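Local coordinates for BH0493 protein (Bacillus halodurans C-125, PDB 2QEE) that binds zinc and is a putative metal-dependent hydrolase of the amidohydrolase superfamily, at residues Val98-Gln103 with Lys367-Lys372; Gln103-Asp108 with Glu127-Thr132. All coordinates share one frame; numbering follows the deposited sequence.

Contact 1 of 2, residues Val98-Gln103 with Lys367-Lys372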
# COMPACT_ATOMS: atom_id res chain seq x y z
N VAL C 98 -12.03 -15.71 17.71
CA VAL C 98 -12.50 -16.76 18.65
C VAL C 98 -13.39 -16.15 19.73
O VAL C 98 -14.47 -16.69 20.02
CB VAL C 98 -11.32 -17.56 19.25
CG1 VAL C 98 -11.78 -18.62 20.31
CG2 VAL C 98 -10.53 -18.30 18.12
N LEU C 99 -12.99 -15.01 20.28
CA LEU C 99 -13.79 -14.38 21.34
C LEU C 99 -15.12 -13.89 20.79
O LEU C 99 -16.14 -14.04 21.49
CB LEU C 99 -13.00 -13.21 21.94
CG LEU C 99 -11.59 -13.60 22.43
CD1 LEU C 99 -10.93 -12.39 23.08
CD2 LEU C 99 -11.76 -14.72 23.47
N THR C 100 -15.12 -13.26 19.59
CA THR C 100 -16.42 -12.84 19.01
C THR C 100 -17.40 -14.01 18.89
O THR C 100 -18.58 -13.87 19.17
CB THR C 100 -16.16 -12.13 17.67
OG1 THR C 100 -15.41 -10.93 17.97
CG2 THR C 100 -17.50 -11.78 16.92
N CYS C 101 -16.89 -15.18 18.48
CA CYS C 101 -17.71 -16.39 18.37
C CYS C 101 -18.29 -16.79 19.72
O CYS C 101 -19.53 -17.03 19.82
CB CYS C 101 -16.87 -17.54 17.83
SG CYS C 101 -16.37 -17.32 16.10
N LEU C 102 -17.44 -16.91 20.74
CA LEU C 102 -17.92 -17.30 22.07
C LEU C 102 -19.01 -16.35 22.56
O LEU C 102 -20.07 -16.78 23.03
CB LEU C 102 -16.75 -17.32 23.07
CG LEU C 102 -15.69 -18.38 22.79
CD1 LEU C 102 -14.57 -18.08 23.72
CD2 LEU C 102 -16.32 -19.79 23.11
N GLN C 103 -18.77 -15.06 22.44
CA GLN C 103 -19.75 -14.07 22.87
C GLN C 103 -21.07 -14.25 22.10
O GLN C 103 -22.17 -14.21 22.68
CB GLN C 103 -19.18 -12.65 22.64
CG GLN C 103 -19.99 -11.58 23.36
CD GLN C 103 -19.62 -10.20 22.89
OE1 GLN C 103 -19.53 -9.94 21.66
NE2 GLN C 103 -19.36 -9.31 23.86
N LYS C 367 -16.43 -13.77 11.33
CA LYS C 367 -16.00 -13.27 10.04
C LYS C 367 -17.00 -12.21 9.55
O LYS C 367 -16.61 -11.16 9.01
CB LYS C 367 -15.86 -14.40 9.00
CG LYS C 367 -14.81 -15.45 9.41
CD LYS C 367 -13.49 -15.22 8.80
CE LYS C 367 -12.66 -16.52 8.98
NZ LYS C 367 -11.29 -16.28 8.44
N TRP C 368 -18.30 -12.45 9.73
CA TRP C 368 -19.32 -11.49 9.28
C TRP C 368 -19.47 -10.31 10.25
O TRP C 368 -19.64 -9.18 9.81
CB TRP C 368 -20.66 -12.23 8.96
CG TRP C 368 -20.44 -13.00 7.70
CD1 TRP C 368 -20.31 -14.36 7.58
CD2 TRP C 368 -20.19 -12.45 6.42
NE1 TRP C 368 -20.06 -14.69 6.28
CE2 TRP C 368 -19.94 -13.52 5.55
CE3 TRP C 368 -20.16 -11.14 5.92
CZ2 TRP C 368 -19.68 -13.34 4.20
CZ3 TRP C 368 -19.93 -10.95 4.59
CH2 TRP C 368 -19.66 -12.06 3.73
N HIS C 369 -19.38 -10.54 11.53
CA HIS C 369 -19.46 -9.44 12.50
C HIS C 369 -18.31 -8.43 12.24
O HIS C 369 -18.52 -7.19 12.16
CB HIS C 369 -19.36 -10.02 13.90
CG HIS C 369 -19.45 -9.01 15.01
ND1 HIS C 369 -18.45 -8.09 15.29
CD2 HIS C 369 -20.40 -8.83 15.96
CE1 HIS C 369 -18.81 -7.36 16.33
NE2 HIS C 369 -19.99 -7.78 16.76
N HIS C 370 -17.08 -8.95 12.14
CA HIS C 370 -15.92 -8.03 12.02
C HIS C 370 -15.94 -7.29 10.70
O HIS C 370 -15.55 -6.10 10.62
CB HIS C 370 -14.60 -8.82 12.12
CG HIS C 370 -14.34 -9.46 13.46
ND1 HIS C 370 -13.12 -10.04 13.76
CD2 HIS C 370 -15.12 -9.62 14.56
CE1 HIS C 370 -13.17 -10.56 14.98
NE2 HIS C 370 -14.35 -10.28 15.50
N SER C 371 -16.34 -8.00 9.63
CA SER C 371 -16.38 -7.38 8.30
C SER C 371 -17.55 -6.44 8.17
O SER C 371 -17.44 -5.44 7.53
CB SER C 371 -16.48 -8.42 7.22
OG SER C 371 -15.17 -9.04 7.09
N LYS C 372 -18.72 -6.82 8.68
CA LYS C 372 -19.87 -5.91 8.55
C LYS C 372 -19.63 -4.53 9.17
O LYS C 372 -19.99 -3.55 8.58
CB LYS C 372 -21.16 -6.53 9.08
CG LYS C 372 -21.79 -7.43 8.03
CD LYS C 372 -23.14 -8.04 8.60
CE LYS C 372 -24.04 -8.61 7.44
NZ LYS C 372 -25.43 -9.03 7.92
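Thr100 and His369 mark the closest approach of the two helical backbones, with Thr100 CA 7.9 Å from His369 CA, a gap bridged by a small threonine and two histidines. Thr100 uses both branches. Its OG1 meets His370 NE2 at 2.8 Å in a hydrogen bond that either atom could donate; the oxygen lies at the imidazole edge, in plane, almost equally far from CD2 and CE1, a nearly straight approach. OG1 also makes a weak bond to Arg96 O, one turn back. The methyl, with CG2 anti to the backbone N, leans over one face of His369 in a CH-pi contact, 4.2 Å from the ring centroid and 23° off its normal, nearest the CG rim. His370 reaches helix 93-104 twice, since its ND1 is bonded to Glu93 OE2, and Ala389 of the second subunit also packs on Thr100. A leucine in place of His370 would probably leave the Glu93 carboxylate without this mate and Thr100 OG1 with its weak bond, removing two polar ties between the helices. With a carboxylate at one nitrogen and a hydroxyl at the other, the buried imidazole has both polar atoms satisfied and its rotation fixed, and Glu93 would tend to stabilise positive charge on it.

Contact 2 of 2, residues Gln103-Asp108 with Glu127-Thr132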
# COMPACT_ATOMS: atom_id res chain seq x y z
N GLN C 103 -18.77 -15.06 22.44
CA GLN C 103 -19.75 -14.07 22.87
C GLN C 103 -21.07 -14.25 22.10
O GLN C 103 -22.17 -14.21 22.68
CB GLN C 103 -19.18 -12.65 22.64
CG GLN C 103 -19.99 -11.58 23.36
CD GLN C 103 -19.62 -10.20 22.89
OE1 GLN C 103 -19.53 -9.94 21.66
NE2 GLN C 103 -19.36 -9.31 23.86
N GLY C 104 -20.97 -14.43 20.78
CA GLY C 104 -22.15 -14.57 19.91
C GLY C 104 -23.02 -15.71 20.38
O GLY C 104 -24.26 -15.64 20.33
N LEU C 105 -22.37 -16.78 20.85
CA LEU C 105 -23.06 -18.00 21.25
C LEU C 105 -23.69 -17.90 22.63
O LEU C 105 -24.35 -18.85 23.09
CB LEU C 105 -22.07 -19.17 21.18
CG LEU C 105 -21.64 -19.62 19.75
CD1 LEU C 105 -20.46 -20.60 19.94
CD2 LEU C 105 -22.76 -20.27 19.00
N GLY C 106 -23.52 -16.76 23.29
CA GLY C 106 -24.03 -16.57 24.64
C GLY C 106 -23.07 -17.11 25.67
O GLY C 106 -23.41 -17.18 26.86
N LEU C 107 -21.84 -17.45 25.24
CA LEU C 107 -20.82 -17.79 26.23
C LEU C 107 -20.14 -16.52 26.75
O LEU C 107 -20.32 -15.42 26.22
CB LEU C 107 -19.86 -18.85 25.71
CG LEU C 107 -20.59 -20.07 25.10
CD1 LEU C 107 -19.72 -21.02 24.38
CD2 LEU C 107 -21.31 -20.89 26.22
N ASP C 108 -19.37 -16.65 27.81
CA ASP C 108 -18.82 -15.48 28.43
C ASP C 108 -17.29 -15.48 28.40
O ASP C 108 -16.64 -16.20 29.17
CB ASP C 108 -19.35 -15.42 29.87
CG ASP C 108 -18.91 -14.21 30.63
OD1 ASP C 108 -18.31 -13.27 30.04
OD2 ASP C 108 -19.19 -14.20 31.85
N GLU C 127 -26.69 -30.41 13.10
CA GLU C 127 -27.85 -29.76 12.49
C GLU C 127 -28.31 -28.59 13.38
O GLU C 127 -28.61 -27.48 12.88
CB GLU C 127 -28.98 -30.77 12.26
CG GLU C 127 -28.75 -31.71 11.07
CD GLU C 127 -27.78 -32.83 11.37
OE1 GLU C 127 -27.40 -33.04 12.55
OE2 GLU C 127 -27.39 -33.53 10.40
N GLU C 128 -28.34 -28.82 14.68
CA GLU C 128 -28.72 -27.75 15.64
C GLU C 128 -27.71 -26.60 15.60
O GLU C 128 -28.12 -25.43 15.64
CB GLU C 128 -28.78 -28.29 17.06
CG GLU C 128 -29.97 -29.22 17.26
CD GLU C 128 -29.97 -29.90 18.62
OE1 GLU C 128 -28.90 -30.12 19.24
OE2 GLU C 128 -31.10 -30.23 19.06
N GLN C 129 -26.42 -26.94 15.55
CA GLN C 129 -25.38 -25.89 15.59
C GLN C 129 -25.43 -25.07 14.32
O GLN C 129 -25.23 -23.84 14.35
CB GLN C 129 -23.97 -26.44 15.87
CG GLN C 129 -22.87 -25.35 16.06
CD GLN C 129 -23.07 -24.46 17.31
OE1 GLN C 129 -24.17 -24.39 17.89
NE2 GLN C 129 -22.00 -23.74 17.72
N VAL C 130 -25.61 -25.73 13.19
CA VAL C 130 -25.81 -25.00 11.92
C VAL C 130 -26.99 -24.02 12.07
O VAL C 130 -26.88 -22.84 11.72
CB VAL C 130 -25.97 -25.97 10.70
CG1 VAL C 130 -26.41 -25.23 9.48
CG2 VAL C 130 -24.65 -26.66 10.41
N ASP C 131 -28.13 -24.49 12.57
CA ASP C 131 -29.27 -23.59 12.78
C ASP C 131 -28.90 -22.38 13.63
O ASP C 131 -29.20 -21.25 13.27
CB ASP C 131 -30.44 -24.35 13.40
CG ASP C 131 -31.15 -25.23 12.40
OD1 ASP C 131 -30.89 -25.13 11.19
OD2 ASP C 131 -32.02 -26.02 12.84
N THR C 132 -28.29 -22.63 14.79
CA THR C 132 -27.87 -21.57 15.68
C THR C 132 -26.92 -20.59 14.97
O THR C 132 -27.14 -19.37 15.00
CB THR C 132 -27.17 -22.13 16.91
OG1 THR C 132 -28.07 -23.03 17.59
CG2 THR C 132 -26.79 -21.01 17.85
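Leu105, just past the end of helix 93-104, lays its two methyl groups against the amide of Gln129, the side chains crossing at about a right angle. CD2 comes to 3.8 Å from Gln129 NE2 and CD1 to 4.1 Å from the same nitrogen, a purely van der Waals touch. Gln129 reaches there because its chain leaves anti to the backbone N and then bends at chi2 (65°), carrying the amide to the two methyls, NE2 foremost. Glutamine suits this buried place because both ends of the amide are engaged elsewhere: NE2 with Glu362 OE2, OE1 with Lys124 NZ. Thr132, one turn further on, adds its methyl, CG2 lying 4.3 Å from Leu105 CD2, while its OG1 bonds to the same Lys124. Tyr120 and Phe121 of helix 114-122 also pack on Leu105. Gly106 follows with a phi of 84°, where a beta carbon would collide with the carbonyl O of Leu105. Its N bonds to Gln103 O at 2.9 Å and Leu107 N probably to Leu102 O, the two bonds back into the last turn that, with the positive phi, make a Schellman motif; this common helix ending leaves the leucine just before the glycine packed against helix 126-136.

Both contacts draw on helix 93-104: contact 1 uses its last turns, contact 2 its end and the turn beyond. Their centres are 12 Å apart, and the outer Schellman bond ties the segment of contact 2 back to that of contact 1. Each is largely buried, with exposed His369 and partly exposed Thr132 at the margins. Contact 1 ties residues distant in sequence through a directional bond to a buried imidazole and a methyl over a ring face; contact 2, at the helix end and further from the chain's centre, packs leucine methyls on an amide and a threonine methyl, without a hydrogen bond across it. The shared Gln103 lies at the subunit interface, its NE2 hydrogen-bonded to Gln388 O of the second subunit.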